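Local structure of putative hydrolase (Burkholderia cenocepacia, 4X00) at residues 16-20 with 92-97; 35-41 with 63-69; 153-157 with 168-172; 175-179 with 258-264; 227-233 with 255-259. The protein probably works as an esterase-like hydrolase of the alpha/beta hydrolase fold, its natural substrate being unknown. Residues are numbered along the deposited sequence.

Interaction 1 of 5, residues 16-20 with 92-97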
# COMPACT_ATOMS: atom_id res chain seq x y z
N VAL A 16 2.10 14.80 -9.85
CA VAL A 16 3.11 15.32 -8.93
C VAL A 16 4.48 14.81 -9.37
O VAL A 16 4.65 13.60 -9.59
CB VAL A 16 2.82 14.87 -7.47
CG1 VAL A 16 4.01 15.21 -6.55
CG2 VAL A 16 1.54 15.51 -6.96
N THR A 17 5.45 15.70 -9.54
CA THR A 17 6.79 15.27 -9.88
C THR A 17 7.61 14.91 -8.64
O THR A 17 7.73 15.72 -7.73
CB THR A 17 7.53 16.36 -10.66
OG1 THR A 17 6.73 16.72 -11.79
CG2 THR A 17 8.89 15.86 -11.13
N ALA A 18 8.16 13.71 -8.61
CA ALA A 18 9.01 13.28 -7.50
C ALA A 18 10.43 13.85 -7.62
O ALA A 18 10.82 14.35 -8.68
CB ALA A 18 9.06 11.74 -7.44
N PRO A 19 11.24 13.77 -6.55
CA PRO A 19 12.55 14.43 -6.63
C PRO A 19 13.52 13.86 -7.68
O PRO A 19 14.46 14.56 -8.07
CB PRO A 19 13.12 14.26 -5.22
CG PRO A 19 11.93 14.01 -4.35
CD PRO A 19 10.90 13.33 -5.18
N ASP A 20 13.31 12.62 -8.12
CA ASP A 20 14.16 12.05 -9.15
C ASP A 20 13.56 12.25 -10.54
O ASP A 20 14.07 11.71 -11.53
CB ASP A 20 14.49 10.56 -8.88
CG ASP A 20 13.29 9.64 -8.97
OD1 ASP A 20 12.16 10.13 -8.86
OD2 ASP A 20 13.49 8.41 -9.16
N ASP A 92 10.37 9.02 -1.05
CA ASP A 92 10.39 10.38 -1.58
C ASP A 92 9.19 10.67 -2.48
O ASP A 92 8.73 11.82 -2.51
CB ASP A 92 11.69 10.65 -2.35
CG ASP A 92 12.91 10.73 -1.46
OD1 ASP A 92 12.80 10.82 -0.21
OD2 ASP A 92 14.02 10.73 -2.02
N ASP A 93 8.68 9.66 -3.18
CA ASP A 93 7.45 9.85 -3.95
C ASP A 93 6.32 10.25 -3.01
O ASP A 93 5.57 11.19 -3.28
CB ASP A 93 7.02 8.56 -4.70
CG ASP A 93 7.99 8.11 -5.79
OD1 ASP A 93 8.80 8.92 -6.26
OD2 ASP A 93 7.89 6.93 -6.19
N LEU A 94 6.17 9.50 -1.91
CA LEU A 94 5.14 9.78 -0.93
C LEU A 94 5.35 11.19 -0.33
O LEU A 94 4.39 11.97 -0.22
CB LEU A 94 5.14 8.73 0.16
CG LEU A 94 4.17 9.00 1.30
CD1 LEU A 94 2.71 9.12 0.80
CD2 LEU A 94 4.31 7.88 2.31
N ALA A 95 6.59 11.54 0.01
CA ALA A 95 6.85 12.86 0.57
C ALA A 95 6.46 13.96 -0.42
O ALA A 95 5.95 15.01 -0.03
CB ALA A 95 8.31 13.00 0.96
N ALA A 96 6.70 13.72 -1.71
CA ALA A 96 6.38 14.71 -2.72
C ALA A 96 4.87 14.92 -2.82
O ALA A 96 4.40 16.05 -2.99
CB ALA A 96 6.96 14.30 -4.07
N ILE A 97 4.11 13.84 -2.74
CA ILE A 97 2.65 13.97 -2.72
C ILE A 97 2.16 14.68 -1.46
O ILE A 97 1.31 15.57 -1.57
CB ILE A 97 2.03 12.61 -2.88
CG1 ILE A 97 2.26 12.25 -4.37
CG2 ILE A 97 0.54 12.57 -2.49
CD1 ILE A 97 2.02 10.88 -4.69

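Interaction 2 of 5, residues 35-41 with 63-69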
# COMPACT_ATOMS: atom_id res chain seq x y z
N SER A 35 -10.13 16.45 6.61
CA SER A 35 -8.91 15.82 7.10
C SER A 35 -8.38 14.85 6.03
O SER A 35 -9.13 14.02 5.54
CB SER A 35 -9.19 15.07 8.40
OG SER A 35 -9.86 15.90 9.36
N PRO A 36 -7.09 14.96 5.65
CA PRO A 36 -6.61 14.11 4.55
C PRO A 36 -6.25 12.69 4.96
O PRO A 36 -5.69 12.41 6.02
CB PRO A 36 -5.35 14.83 4.05
CG PRO A 36 -4.99 15.82 5.12
CD PRO A 36 -6.20 16.11 5.94
N ILE A 37 -6.53 11.78 4.03
CA ILE A 37 -6.10 10.40 4.10
C ILE A 37 -5.42 10.08 2.78
O ILE A 37 -6.00 10.35 1.71
CB ILE A 37 -7.27 9.41 4.31
CG1 ILE A 37 -8.09 9.81 5.55
CG2 ILE A 37 -6.73 7.97 4.39
CD1 ILE A 37 -9.39 9.00 5.70
N ILE A 38 -4.18 9.60 2.83
CA ILE A 38 -3.45 9.21 1.62
C ILE A 38 -3.33 7.70 1.58
O ILE A 38 -2.80 7.08 2.52
CB ILE A 38 -2.06 9.85 1.59
CG1 ILE A 38 -2.16 11.39 1.56
CG2 ILE A 38 -1.27 9.33 0.41
CD1 ILE A 38 -0.83 12.11 1.81
N PHE A 39 -3.90 7.12 0.51
CA PHE A 39 -3.93 5.68 0.29
C PHE A 39 -2.78 5.27 -0.62
O PHE A 39 -2.58 5.88 -1.68
CB PHE A 39 -5.23 5.25 -0.36
CG PHE A 39 -6.44 5.52 0.48
CD1 PHE A 39 -7.07 6.75 0.42
CD2 PHE A 39 -6.97 4.52 1.30
CE1 PHE A 39 -8.22 6.99 1.19
CE2 PHE A 39 -8.11 4.75 2.08
CZ PHE A 39 -8.73 5.99 2.01
N ILE A 40 -2.04 4.23 -0.22
CA ILE A 40 -0.85 3.76 -0.91
C ILE A 40 -1.05 2.31 -1.24
O ILE A 40 -1.15 1.49 -0.32
CB ILE A 40 0.40 3.92 -0.03
CG1 ILE A 40 0.49 5.34 0.52
CG2 ILE A 40 1.67 3.58 -0.84
CD1 ILE A 40 1.35 5.43 1.77
N HIS A 41 -1.20 1.98 -2.52
CA HIS A 41 -1.52 0.61 -2.89
C HIS A 41 -0.29 -0.32 -2.86
O HIS A 41 0.80 0.10 -2.47
CB HIS A 41 -2.18 0.57 -4.28
CG HIS A 41 -1.26 0.96 -5.41
ND1 HIS A 41 -0.36 0.08 -5.98
CD2 HIS A 41 -1.12 2.13 -6.08
CE1 HIS A 41 0.31 0.71 -6.95
NE2 HIS A 41 -0.16 1.94 -7.05
N ARG A 63 -10.57 14.30 3.07
CA ARG A 63 -9.90 14.54 1.78
C ARG A 63 -9.20 13.24 1.38
O ARG A 63 -8.23 12.83 2.02
CB ARG A 63 -8.94 15.71 1.90
CG ARG A 63 -8.20 16.01 0.59
CD ARG A 63 -7.23 17.17 0.75
NE ARG A 63 -6.59 17.44 -0.53
CZ ARG A 63 -5.53 18.23 -0.65
NH1 ARG A 63 -4.99 18.78 0.44
NH2 ARG A 63 -5.00 18.45 -1.85
N LEU A 64 -9.73 12.58 0.35
CA LEU A 64 -9.29 11.21 0.02
C LEU A 64 -8.32 11.24 -1.15
O LEU A 64 -8.72 11.46 -2.29
CB LEU A 64 -10.51 10.34 -0.31
CG LEU A 64 -11.59 10.27 0.79
CD1 LEU A 64 -12.83 9.52 0.25
CD2 LEU A 64 -11.06 9.58 2.02
N ILE A 65 -7.06 11.00 -0.85
CA ILE A 65 -6.00 11.11 -1.87
C ILE A 65 -5.48 9.73 -2.22
O ILE A 65 -5.09 8.96 -1.33
CB ILE A 65 -4.85 11.98 -1.34
CG1 ILE A 65 -5.36 13.40 -1.04
CG2 ILE A 65 -3.67 11.98 -2.34
CD1 ILE A 65 -4.40 14.20 -0.14
N THR A 66 -5.41 9.42 -3.52
CA THR A 66 -4.79 8.19 -3.97
C THR A 66 -3.71 8.54 -4.99
O THR A 66 -3.68 9.65 -5.52
CB THR A 66 -5.82 7.23 -4.62
OG1 THR A 66 -6.52 7.90 -5.67
CG2 THR A 66 -6.83 6.70 -3.62
N TYR A 67 -2.82 7.59 -5.29
CA TYR A 67 -1.88 7.77 -6.38
C TYR A 67 -1.39 6.42 -6.84
O TYR A 67 -1.54 5.40 -6.15
CB TYR A 67 -0.69 8.65 -5.96
CG TYR A 67 0.27 8.10 -4.94
CD1 TYR A 67 -0.06 8.10 -3.58
CD2 TYR A 67 1.52 7.61 -5.31
CE1 TYR A 67 0.83 7.65 -2.62
CE2 TYR A 67 2.43 7.16 -4.38
CZ TYR A 67 2.09 7.21 -3.01
OH TYR A 67 2.98 6.76 -2.07
N ASP A 68 -0.79 6.39 -8.03
CA ASP A 68 -0.16 5.18 -8.53
C ASP A 68 1.31 5.19 -8.13
O ASP A 68 2.04 6.19 -8.34
CB ASP A 68 -0.27 5.07 -10.06
CG ASP A 68 -1.70 4.96 -10.55
OD1 ASP A 68 -2.61 4.62 -9.77
OD2 ASP A 68 -1.92 5.26 -11.74
N LEU A 69 1.77 4.11 -7.51
CA LEU A 69 3.21 3.95 -7.22
C LEU A 69 4.06 4.03 -8.48
O LEU A 69 3.59 3.70 -9.59
CB LEU A 69 3.49 2.60 -6.56
CG LEU A 69 2.88 2.35 -5.17
CD1 LEU A 69 3.16 0.90 -4.77
CD2 LEU A 69 3.45 3.35 -4.17
O HOH W 1 -3.19 4.57 -3.99
O HOH W 2 0.10 4.35 -4.07

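Interaction 3 of 5, residues 153-157 with 168-172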
# COMPACT_ATOMS: atom_id res chain seq x y z
N VAL A 153 4.97 -19.07 -8.39
CA VAL A 153 4.31 -17.83 -8.78
C VAL A 153 5.29 -16.67 -8.77
O VAL A 153 5.31 -15.83 -9.70
CB VAL A 153 3.11 -17.51 -7.83
CG1 VAL A 153 2.56 -16.12 -8.10
CG2 VAL A 153 2.02 -18.58 -8.01
N TYR A 154 6.12 -16.60 -7.72
CA TYR A 154 7.04 -15.49 -7.63
C TYR A 154 8.07 -15.53 -8.77
O TYR A 154 8.43 -14.47 -9.31
CB TYR A 154 7.72 -15.49 -6.25
CG TYR A 154 6.78 -15.26 -5.03
CD1 TYR A 154 5.49 -14.73 -5.15
CD2 TYR A 154 7.19 -15.67 -3.79
CE1 TYR A 154 4.69 -14.55 -4.01
CE2 TYR A 154 6.39 -15.51 -2.69
CZ TYR A 154 5.16 -14.96 -2.80
OH TYR A 154 4.36 -14.78 -1.66
N ARG A 155 8.48 -16.73 -9.19
CA ARG A 155 9.36 -16.87 -10.35
C ARG A 155 8.61 -16.52 -11.64
O ARG A 155 9.13 -15.78 -12.51
CB ARG A 155 9.91 -18.29 -10.41
CG ARG A 155 10.66 -18.61 -11.68
CD ARG A 155 10.67 -20.11 -11.92
NE ARG A 155 9.30 -20.60 -12.13
CZ ARG A 155 8.91 -21.84 -11.84
NH1 ARG A 155 9.77 -22.70 -11.32
NH2 ARG A 155 7.65 -22.20 -12.06
N ASP A 156 7.41 -17.08 -11.81
CA ASP A 156 6.72 -16.87 -13.08
C ASP A 156 6.35 -15.41 -13.31
O ASP A 156 6.40 -14.93 -14.44
CB ASP A 156 5.43 -17.70 -13.17
CG ASP A 156 5.67 -19.18 -13.31
OD1 ASP A 156 6.82 -19.60 -13.54
OD2 ASP A 156 4.66 -19.93 -13.23
N MET A 157 5.94 -14.69 -12.25
CA MET A 157 5.39 -13.36 -12.49
C MET A 157 6.50 -12.37 -12.90
O MET A 157 6.17 -11.28 -13.34
CB MET A 157 4.58 -12.84 -11.29
CG MET A 157 5.38 -12.46 -10.09
SD MET A 157 4.26 -11.90 -8.77
CE MET A 157 5.44 -11.62 -7.45
N GLY A 168 1.72 -15.79 -14.29
CA GLY A 168 2.22 -15.53 -12.94
C GLY A 168 1.50 -14.35 -12.28
O GLY A 168 1.14 -14.40 -11.10
N GLU A 169 1.31 -13.26 -13.02
CA GLU A 169 0.58 -12.12 -12.48
C GLU A 169 -0.85 -12.52 -12.12
O GLU A 169 -1.36 -12.05 -11.10
CB GLU A 169 0.57 -10.93 -13.44
CG GLU A 169 1.93 -10.32 -13.67
CD GLU A 169 1.89 -9.02 -14.42
OE1 GLU A 169 0.81 -8.57 -14.85
OE2 GLU A 169 3.00 -8.48 -14.67
N ARG A 170 -1.49 -13.33 -12.96
CA ARG A 170 -2.87 -13.72 -12.69
C ARG A 170 -2.92 -14.57 -11.42
O ARG A 170 -3.83 -14.38 -10.57
CB ARG A 170 -3.45 -14.49 -13.89
CG ARG A 170 -4.93 -14.75 -13.76
CD ARG A 170 -5.54 -15.32 -15.08
NE ARG A 170 -5.01 -16.65 -15.37
CZ ARG A 170 -4.10 -16.96 -16.30
NH1 ARG A 170 -3.68 -18.21 -16.40
NH2 ARG A 170 -3.57 -16.04 -17.12
N ALA A 171 -1.96 -15.47 -11.24
CA ALA A 171 -1.91 -16.28 -10.03
C ALA A 171 -1.63 -15.41 -8.78
O ALA A 171 -2.22 -15.62 -7.71
CB ALA A 171 -0.83 -17.38 -10.17
N PHE A 172 -0.74 -14.43 -8.92
CA PHE A 172 -0.47 -13.53 -7.81
C PHE A 172 -1.75 -12.77 -7.42
O PHE A 172 -2.04 -12.58 -6.24
CB PHE A 172 0.63 -12.55 -8.21
CG PHE A 172 0.96 -11.57 -7.14
CD1 PHE A 172 1.90 -11.91 -6.18
CD2 PHE A 172 0.38 -10.31 -7.10
CE1 PHE A 172 2.23 -11.01 -5.16
CE2 PHE A 172 0.73 -9.39 -6.09
CZ PHE A 172 1.65 -9.76 -5.12

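Interaction 4 of 5, residues 175-179 with 258-264. With EDO (1,2-ethanediol), chain K.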
# COMPACT_ATOMS: atom_id res chain seq x y z
N LEU A 175 -3.99 -14.76 -5.39
CA LEU A 175 -3.47 -14.89 -4.02
C LEU A 175 -3.74 -13.65 -3.19
O LEU A 175 -3.53 -13.67 -1.98
CB LEU A 175 -1.96 -15.18 -4.06
CG LEU A 175 -1.67 -16.61 -4.52
CD1 LEU A 175 -0.16 -16.70 -4.82
CD2 LEU A 175 -2.08 -17.67 -3.49
N CYS A 176 -4.20 -12.56 -3.80
CA CYS A 176 -4.46 -11.35 -3.04
C CYS A 176 -5.78 -11.42 -2.26
O CYS A 176 -6.09 -10.50 -1.51
CB CYS A 176 -4.48 -10.13 -3.97
SG CYS A 176 -2.84 -9.58 -4.53
N PHE A 177 -6.57 -12.49 -2.47
CA PHE A 177 -7.90 -12.56 -1.87
C PHE A 177 -8.15 -13.89 -1.22
O PHE A 177 -7.71 -14.92 -1.74
CB PHE A 177 -9.00 -12.36 -2.92
CG PHE A 177 -8.87 -11.07 -3.68
CD1 PHE A 177 -9.40 -9.89 -3.18
CD2 PHE A 177 -8.18 -11.02 -4.90
CE1 PHE A 177 -9.25 -8.70 -3.86
CE2 PHE A 177 -8.06 -9.84 -5.58
CZ PHE A 177 -8.58 -8.68 -5.08
N HIS A 178 -8.89 -13.88 -0.11
CA HIS A 178 -9.58 -15.10 0.33
C HIS A 178 -10.99 -15.11 -0.24
O HIS A 178 -11.39 -16.09 -0.87
CB HIS A 178 -9.62 -15.18 1.86
CG HIS A 178 -10.30 -16.41 2.36
ND1 HIS A 178 -9.81 -17.68 2.13
CD2 HIS A 178 -11.43 -16.57 3.09
CE1 HIS A 178 -10.61 -18.57 2.69
NE2 HIS A 178 -11.60 -17.92 3.28
N ARG A 179 -11.75 -14.03 0.01
CA ARG A 179 -13.07 -13.81 -0.60
C ARG A 179 -12.80 -13.28 -2.02
O ARG A 179 -12.47 -12.11 -2.17
CB ARG A 179 -13.92 -12.81 0.22
CG ARG A 179 -14.23 -13.14 1.69
CD ARG A 179 -15.20 -12.08 2.27
NE ARG A 179 -15.69 -12.38 3.61
CZ ARG A 179 -16.59 -11.64 4.26
NH1 ARG A 179 -17.09 -10.54 3.71
NH2 ARG A 179 -16.98 -12.00 5.46
N GLY A 258 -8.49 -12.42 3.33
CA GLY A 258 -7.10 -12.62 2.93
C GLY A 258 -6.35 -11.30 2.84
O GLY A 258 -6.51 -10.43 3.70
N HIS A 259 -5.52 -11.18 1.81
CA HIS A 259 -4.56 -10.10 1.69
C HIS A 259 -5.17 -8.72 1.43
O HIS A 259 -4.50 -7.71 1.59
CB HIS A 259 -3.60 -10.50 0.56
CG HIS A 259 -2.42 -9.59 0.34
ND1 HIS A 259 -1.46 -9.35 1.31
CD2 HIS A 259 -2.01 -8.95 -0.79
CE1 HIS A 259 -0.53 -8.55 0.79
NE2 HIS A 259 -0.84 -8.31 -0.47
N ALA A 260 -6.45 -8.66 1.03
CA ALA A 260 -7.07 -7.41 0.63
C ALA A 260 -8.40 -7.14 1.38
O ALA A 260 -9.46 -7.02 0.78
CB ALA A 260 -7.33 -7.42 -0.89
N PRO A 261 -8.33 -6.97 2.72
CA PRO A 261 -9.55 -6.78 3.51
C PRO A 261 -10.35 -5.52 3.14
O PRO A 261 -11.55 -5.49 3.41
CB PRO A 261 -9.03 -6.69 4.97
CG PRO A 261 -7.58 -6.32 4.84
CD PRO A 261 -7.13 -7.02 3.56
N PHE A 262 -9.71 -4.49 2.61
CA PHE A 262 -10.41 -3.28 2.20
C PHE A 262 -11.36 -3.55 1.02
O PHE A 262 -12.32 -2.78 0.80
CB PHE A 262 -9.39 -2.17 1.83
CG PHE A 262 -8.39 -2.63 0.79
CD1 PHE A 262 -7.23 -3.32 1.15
CD2 PHE A 262 -8.66 -2.41 -0.57
CE1 PHE A 262 -6.34 -3.78 0.18
CE2 PHE A 262 -7.79 -2.87 -1.55
CZ PHE A 262 -6.62 -3.56 -1.16
N LEU A 263 -11.10 -4.63 0.27
CA LEU A 263 -12.01 -5.07 -0.79
C LEU A 263 -12.91 -6.19 -0.29
O LEU A 263 -14.08 -6.26 -0.66
CB LEU A 263 -11.22 -5.55 -2.03
CG LEU A 263 -10.74 -4.39 -2.92
CD1 LEU A 263 -9.63 -4.89 -3.88
CD2 LEU A 263 -11.89 -3.75 -3.71
N GLU A 264 -12.35 -7.07 0.54
CA GLU A 264 -13.10 -8.26 0.98
C GLU A 264 -14.16 -7.99 2.05
O GLU A 264 -15.22 -8.64 2.06
CB GLU A 264 -12.14 -9.33 1.50
CG GLU A 264 -11.16 -9.82 0.40
CD GLU A 264 -10.13 -10.79 0.92
OE1 GLU A 264 -10.50 -11.89 1.33
OE2 GLU A 264 -8.92 -10.46 0.91
C1 EDO K . -13.93 -7.61 -3.30
O1 EDO K . -13.97 -7.13 -4.63
C2 EDO K . -13.22 -8.93 -3.06
O2 EDO K . -14.06 -9.79 -2.29
O HOH W 3 -4.84 -13.68 0.45

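Interaction 5 of 5, residues 227-233 with 255-259. With EDO (1,2-ethanediol), chain G.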
# COMPACT_ATOMS: atom_id res chain seq x y z
N GLY A 227 -5.90 -9.48 7.05
CA GLY A 227 -6.71 -10.68 6.90
C GLY A 227 -5.96 -11.86 7.48
O GLY A 227 -4.79 -12.11 7.14
N ALA A 228 -6.64 -12.65 8.32
CA ALA A 228 -6.00 -13.80 8.95
C ALA A 228 -5.58 -14.85 7.93
O ALA A 228 -4.68 -15.65 8.18
CB ALA A 228 -6.92 -14.45 10.01
N GLN A 229 -6.26 -14.86 6.79
CA GLN A 229 -5.95 -15.88 5.79
C GLN A 229 -5.12 -15.31 4.63
O GLN A 229 -5.08 -15.88 3.55
CB GLN A 229 -7.24 -16.53 5.30
CG GLN A 229 -8.03 -17.11 6.48
CD GLN A 229 -9.22 -17.91 6.03
OE1 GLN A 229 -9.08 -18.85 5.23
NE2 GLN A 229 -10.40 -17.57 6.53
N ASP A 230 -4.41 -14.21 4.89
CA ASP A 230 -3.54 -13.61 3.89
C ASP A 230 -2.56 -14.67 3.34
O ASP A 230 -1.81 -15.29 4.07
CB ASP A 230 -2.82 -12.43 4.55
CG ASP A 230 -1.98 -11.59 3.58
OD1 ASP A 230 -1.53 -12.14 2.55
OD2 ASP A 230 -1.77 -10.39 3.85
N ALA A 231 -2.63 -14.89 2.04
CA ALA A 231 -1.83 -15.91 1.35
C ALA A 231 -0.51 -15.38 0.83
O ALA A 231 0.23 -16.13 0.20
CB ALA A 231 -2.65 -16.53 0.21
N LEU A 232 -0.20 -14.11 1.11
CA LEU A 232 1.02 -13.51 0.59
C LEU A 232 1.91 -13.02 1.70
O LEU A 232 3.11 -13.27 1.69
CB LEU A 232 0.71 -12.38 -0.39
CG LEU A 232 0.15 -12.88 -1.73
CD1 LEU A 232 -0.44 -11.73 -2.51
CD2 LEU A 232 1.23 -13.61 -2.58
N VAL A 233 1.32 -12.31 2.66
CA VAL A 233 2.08 -11.84 3.82
C VAL A 233 1.61 -12.67 5.02
O VAL A 233 0.40 -12.82 5.20
CB VAL A 233 1.86 -10.33 4.07
CG1 VAL A 233 2.50 -9.90 5.40
CG2 VAL A 233 2.45 -9.50 2.91
N ALA A 255 -10.79 -12.38 10.47
CA ALA A 255 -10.71 -13.84 10.40
C ALA A 255 -10.95 -14.43 9.01
O ALA A 255 -10.29 -15.41 8.63
CB ALA A 255 -11.73 -14.44 11.38
N ASP A 256 -11.88 -13.85 8.26
CA ASP A 256 -12.29 -14.47 7.00
C ASP A 256 -11.88 -13.64 5.79
O ASP A 256 -12.41 -13.81 4.70
CB ASP A 256 -13.80 -14.70 7.02
CG ASP A 256 -14.23 -15.64 8.16
OD1 ASP A 256 -13.49 -16.60 8.45
OD2 ASP A 256 -15.29 -15.40 8.77
N SER A 257 -10.90 -12.77 5.98
CA SER A 257 -10.28 -12.07 4.84
C SER A 257 -8.90 -12.59 4.58
O SER A 257 -8.20 -13.11 5.47
CB SER A 257 -10.17 -10.57 5.07
OG SER A 257 -11.42 -9.92 4.98
N GLY A 258 -8.49 -12.42 3.33
CA GLY A 258 -7.10 -12.62 2.93
C GLY A 258 -6.35 -11.30 2.84
O GLY A 258 -6.51 -10.43 3.70
N HIS A 259 -5.52 -11.18 1.81
CA HIS A 259 -4.56 -10.10 1.69
C HIS A 259 -5.17 -8.72 1.43
O HIS A 259 -4.50 -7.71 1.59
CB HIS A 259 -3.60 -10.50 0.56
CG HIS A 259 -2.42 -9.59 0.34
ND1 HIS A 259 -1.46 -9.35 1.31
CD2 HIS A 259 -2.01 -8.95 -0.79
CE1 HIS A 259 -0.53 -8.55 0.79
NE2 HIS A 259 -0.84 -8.31 -0.47
C1 EDO G . -0.52 -17.01 7.26
O1 EDO G . 0.46 -16.58 8.19
C2 EDO G . -1.75 -16.12 7.31
O2 EDO G . -1.46 -14.81 6.87
O HOH W 3 -4.84 -13.68 0.45

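Interaction 1 of 5, residues 16-20 with 92-97
Apolar packing dominates where the end of outermost strand 12-17 and the turn after it lie across helix 87-100, which packs on the central sheet of the alpha/beta hydrolase fold. Val16 points its branched side chain at the helix, CG1 standing 4.0 Å from Ala96 CB and 4.1 Å from Ile97 CG1. Ala96 is small enough to let the chain come close: its CB also lies 4.0 Å from Thr17 O and 4.2 Å from Pro19 CD. The Pro19 ring sits beside Asp92, with CG 3.9 Å from Asp92 CB; proline, with no amide hydrogen to satisfy, suits this turn. Ala18 CB touches Asp93 OD1 at 3.1 Å, leaving little room for a larger residue.

Asp20 OD1 and Asp93 OD1 are 4.4 Å apart, like charges that both form salt bridges with Arg70, Arg89 being a further partner of Asp20; Asp92 forms a salt bridge with Arg88 and a hydrogen bond with Tyr125. Shape thus fits strand to helix, and arginines make the neighbouring carboxylates tolerable.

Interaction 2 of 5, residues 35-41 with 63-69
Four backbone hydrogen bonds zip strands 36-40 and 63-67 together in parallel: Arg63 N to Ser35 O (2.9 Å), Ile37 N to Arg63 O (2.8 Å), Ile65 N to Ile37 O (2.8 Å) and Phe39 N to Ile65 O (2.9 Å). Beyond Phe39 the strands part and water fills the gap, one molecule donating to Phe39 O (2.7 Å) and Tyr67 O (2.8 Å), another joining His41 N (3.1 Å) to Tyr67 O (2.8 Å). Past them Leu69 N donates to His41 NE2 at 2.9 Å, and Leu69 CG lies over the imidazole face, 3.8 Å from its centroid.

Beta-branched isoleucines suit the extended backbone. Ile38 CG1 meets Ile65 CD1 at 4.0 Å, and Ile40 CG1 meets Tyr67 CE1 at 3.9 Å, on the face covered by helix 87-100. On the other face, Phe39 CE1 packs on Leu64 CD2 at 3.9 Å. These strands and helix 51-54 form a beta-alpha-beta unit of the central sheet; the acceptor role of NE2 implies that His41 carries its proton on ND1.

Interaction 3 of 5, residues 153-157 with 168-172
Two consecutive helices, 151-156 and 162-174, pack together in the helical region inserted between strands 132-136 and 222-227, where alpha/beta hydrolases commonly carry their cap. The closest backbone approach is Met157 CA to Gly168 CA, 3.9 Å. Glycine suits this spot because a CB on residue 168 would clash with Met157 N; Met157 CB rests 3.6 Å from Gly168 C.

Val153, one helical turn before Met157, fills the next gap: its CG2 meets Ala171 CB at 3.8 Å and its CG1 lies 4.1 Å from Phe172 CB. Alanine keeps the helices close where the interface nears solvent. Asp156 adds its CB, 3.9 Å from Gly168 CA, while its OD1 forms a salt bridge with Arg155 NE at 3.0 Å within the same helix.

Phe172 packs on Leu44 and Leu232, and Tyr154 on Leu232. Tyr154 CE1 approaches Phe172 CD1 edge to edge at 4.4 Å. Unbranched and flexible, Met157 in the conformer given here makes an oblique Met-aromatic contact, its SD 3.5 Å from Phe172 CD1 and 4.2 Å from the ring centroid.

Interaction 4 of 5, residues 175-179 with 258-264
This is a largely polar, buried loop-to-loop contact: the link after helix 162-174 meets the loop and short helix bearing His259, probably the histidine of a Ser-His-Asp triad with Ser112 and Asp230. Glu264 lies at the centre of the contact. One carboxylate oxygen, OE1, accepts hydrogen bonds from His178 N (2.9 Å), Arg179 N (2.8 Å) and Gly258 N (2.9 Å), while OE2 accepts from Ala260 N at 3.1 Å. Glutamate suits the place because it reaches back from its helix to collect amides of both loops. Arg179 NH1 adds a weak hydrogen bond to Glu264 O at 3.1 Å.

Glycine suits position 258, since a CB there would clash with His178 N; the loops can close up, with His178 CB 3.3 Å from Gly258 N. The Phe177 ring supplies apolar cover, its CE1 3.8 Å from both Ala260 CB and Leu263 CD1. Cys176 SG lies at the edge of the His259 ring, 3.9 Å from CD2, and a water donates to Leu175 O (2.8 Å) while accepting from His259 N (2.9 Å). Backbone amides satisfying a buried carboxylate suggest a firmly held loop, consistent with holding His259 in place beside Ser112.

Interaction 5 of 5, residues 227-233 with 255-259
His259 loses 95 Å² of surface, the most in this contact. Its ND1 donates to Asp230 OD2 at 2.8 Å in a nearly straight hydrogen bond, as in the charge relay of a Ser-His-Asp triad, a role these two probably share with Ser112. Leu232 CD1 lies over the face of the His259 ring, 4.0 Å from its centroid, and Val233 CG2 is 3.8 Å from His259 CE1. Asp230 OD1 also accepts from Leu232 N (2.8 Å), an Asx turn, extended to an Asx motif by Val233 N (2.9 Å).

Gln229, with 59 Å² buried, joins the loops: its N donates to Ser257 O (2.9 Å), and in the conformer given its long amide side chain reaches Ala255 O through NE2 (3.0 Å). A type I turn from Gly227 to Asp230 presents it. Gly227 lacks a CB, which would clash with Gly258 O; its CA lies 3.2 Å from that oxygen.

Both loops follow adjacent parallel strands, 222-227 and 250-254, at one edge of the sheet, 250-254 being outermost, and lead into helices 235-245 and 261-264.

In the fold
The chain builds the sheet largely from edge to edge, with strands 36-40 and 63-67 exchanged. Interaction 2, nested inside the loop closed by interaction 1, touches it through Leu94 and Ile97 packing on Tyr67, so helix 87-100 serves both; their centres are 13 Å apart. Interactions 4 and 5 share Gly258 and His259, with centres 6 Å apart, lying 29 and 31 Å from that of interaction 1. Interaction 3, in the inserted helices, comes between along the chain and touches both: Val153 meets Leu175, and Phe172 meets Leu232. The inserted helices border the probable catalytic loops, while interaction 2 pairs strands in the sheet's other half and interaction 1 packs a helix against its edge.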